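Local coordinates for copper-transporting ATPase (Sulfolobus solfataricus, PDB 2YJ3), which probably couples ATP hydrolysis to the transport of heavy-metal ions such as copper across the cell membrane, as a type IB P-type ATPase, at residues A[119-122]-A[127-130]. The protein carries 1 engineered substitution. Sequence-based numbering, arbitrary orientation.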
ATOM      1  N   ILE A 119      -7.627  -5.311 -13.795  1.00 45.84           N
ATOM      2  CA  ILE A 119      -8.279  -6.529 -13.334  1.00 36.97           C
ATOM      3  C   ILE A 119      -9.279  -7.045 -14.346  1.00 37.55           C
ATOM      4  O   ILE A 119     -10.195  -6.328 -14.741  1.00 37.13           O
ATOM      5  CB  ILE A 119      -9.032  -6.297 -12.007  1.00 37.65           C
ATOM      6  CG1 ILE A 119      -8.106  -5.710 -10.943  1.00 42.76           C
ATOM      7  CG2 ILE A 119      -9.627  -7.590 -11.513  1.00 36.14           C
ATOM      8  CD1 ILE A 119      -7.319  -6.750 -10.180  1.00 49.35           C
ATOM      9  N   ALA A 120      -9.113  -8.294 -14.764  1.00 37.81           N
ATOM     10  CA  ALA A 120      -9.995  -8.867 -15.775  1.00 31.24           C
ATOM     11  C   ALA A 120     -10.942  -9.858 -15.133  1.00 28.93           C
ATOM     12  O   ALA A 120     -10.562 -10.588 -14.207  1.00 27.62           O
ATOM     13  CB  ALA A 120      -9.165  -9.551 -16.888  1.00 30.89           C
ATOM     14  N   VAL A 121     -12.183  -9.880 -15.601  1.00 20.88           N
ATOM     15  CA  VAL A 121     -13.124 -10.883 -15.119  1.00 22.46           C
ATOM     16  C   VAL A 121     -13.325 -11.901 -16.244  1.00 30.79           C
ATOM     17  O   VAL A 121     -13.668 -11.528 -17.365  1.00 28.28           O
ATOM     18  CB  VAL A 121     -14.479 -10.277 -14.767  1.00 22.96           C
ATOM     19  CG1 VAL A 121     -15.422 -11.365 -14.274  1.00 26.54           C
ATOM     20  CG2 VAL A 121     -14.329  -9.123 -13.740  1.00 25.32           C
ATOM     21  N   TYR A 122     -13.097 -13.179 -15.952  1.00 24.63           N
ATOM     22  CA  TYR A 122     -13.339 -14.234 -16.927  1.00 27.45           C
ATOM     23  C   TYR A 122     -14.548 -15.038 -16.537  1.00 37.82           C
ATOM     24  O   TYR A 122     -14.789 -15.294 -15.345  1.00 34.06           O
ATOM     25  CB  TYR A 122     -12.150 -15.178 -17.010  1.00 25.01           C
ATOM     26  CG  TYR A 122     -10.900 -14.498 -17.478  1.00 28.47           C
ATOM     27  CD1 TYR A 122     -10.171 -13.693 -16.620  1.00 30.51           C
ATOM     28  CD2 TYR A 122     -10.457 -14.650 -18.773  1.00 30.97           C
ATOM     29  CE1 TYR A 122      -9.030 -13.055 -17.052  1.00 36.89           C
ATOM     30  CE2 TYR A 122      -9.314 -14.029 -19.209  1.00 38.20           C
ATOM     31  CZ  TYR A 122      -8.605 -13.230 -18.344  1.00 41.27           C
ATOM     32  OH  TYR A 122      -7.465 -12.603 -18.771  1.00 44.77           O
ATOM     33  N   PRO A 127     -12.504 -13.484 -21.245  1.00 24.78           N
ATOM     34  CA  PRO A 127     -12.450 -12.160 -20.621  1.00 27.13           C
ATOM     35  C   PRO A 127     -13.650 -11.314 -21.033  1.00 30.46           C
ATOM     36  O   PRO A 127     -13.759 -10.971 -22.205  1.00 32.18           O
ATOM     37  CB  PRO A 127     -11.155 -11.565 -21.173  1.00 27.97           C
ATOM     38  CG  PRO A 127     -10.921 -12.275 -22.471  1.00 33.46           C
ATOM     39  CD  PRO A 127     -11.466 -13.665 -22.279  1.00 33.29           C
ATOM     40  N   ILE A 128     -14.530 -10.984 -20.088  1.00 25.77           N
ATOM     41  CA  ILE A 128     -15.767 -10.285 -20.425  1.00 23.56           C
ATOM     42  C   ILE A 128     -15.988  -8.937 -19.712  1.00 25.17           C
ATOM     43  O   ILE A 128     -16.893  -8.183 -20.088  1.00 30.25           O
ATOM     44  CB  ILE A 128     -17.031 -11.179 -20.228  1.00 41.59           C
ATOM     45  CG1 ILE A 128     -16.988 -11.893 -18.879  1.00 46.44           C
ATOM     46  CG2 ILE A 128     -17.165 -12.207 -21.366  1.00 40.78           C
ATOM     47  CD1 ILE A 128     -16.800 -10.989 -17.701  1.00 45.81           C
ATOM     48  N   ALA A 129     -15.173  -8.637 -18.702  1.00 20.67           N
ATOM     49  CA  ALA A 129     -15.262  -7.369 -17.986  1.00 18.83           C
ATOM     50  C   ALA A 129     -13.904  -7.009 -17.421  1.00 28.36           C
ATOM     51  O   ALA A 129     -12.988  -7.847 -17.404  1.00 26.81           O
ATOM     52  CB  ALA A 129     -16.296  -7.469 -16.849  1.00 18.88           C
ATOM     53  N   SER A 130     -13.772  -5.780 -16.928  1.00 26.95           N
ATOM     54  CA  SER A 130     -12.516  -5.353 -16.314  1.00 28.67           C
ATOM     55  C   SER A 130     -12.687  -4.156 -15.377  1.00 26.45           C
ATOM     56  O   SER A 130     -13.679  -3.423 -15.464  1.00 24.98           O
ATOM     57  CB  SER A 130     -11.483  -5.020 -17.394  1.00 28.54           C
ATOM     58  OG  SER A 130     -11.866  -3.835 -18.065  1.00 31.85           O
TER
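A classic beta bulge marks the hairpin of strands 119-123 and 126-134 in the nucleotide-binding part of this catalytic domain: Val121 on one strand faces both Ile128 and Ala129 on the other. The single residue is gripped at both ends. Its N-H reaches Ala129 O at 2.8 Å, the donor lying well above the carbonyl plane, whereas Val121 O accepts Ile128 N at 2.9 Å almost in line with its own C=O bond. The extra residue shifts the register by one, pairing Tyr122 with Pro127, and the axes of segments 119-122 and 127-130 run at 140°, well short of strictly antiparallel. On the face shared by Val121 and Ala129, the valine holds CG1 anti to its backbone N (chi1 180°), and the end of the Ile128 side chain swings in to meet this methyl, CD1 lying 3.7 Å from Val121 CG1; Val121 CB lies 3.9 Å from Ala129 CB. Helix 53-63 covers these side chains, with Ala59 against Val121 and Ser55 against Ile128 and Ala129. The other face carries Tyr122, whose ring lies obliquely by the proline: CD2 is 3.4 Å from Pro127 N, and CE2 is 3.6 Å from Pro127 CB. Lys111, from the adjoining strand, makes a cation-pi contact with the same ring. Replacing Tyr122 by an alanine would probably leave the pyrrolidine ring of Pro127 without its aromatic neighbour and Lys111 without its pi partner. The bulge thus shows how one residue's N-H and C=O can serve two residues opposite, letting a hairpin take in an extra residue without losing either backbone bond.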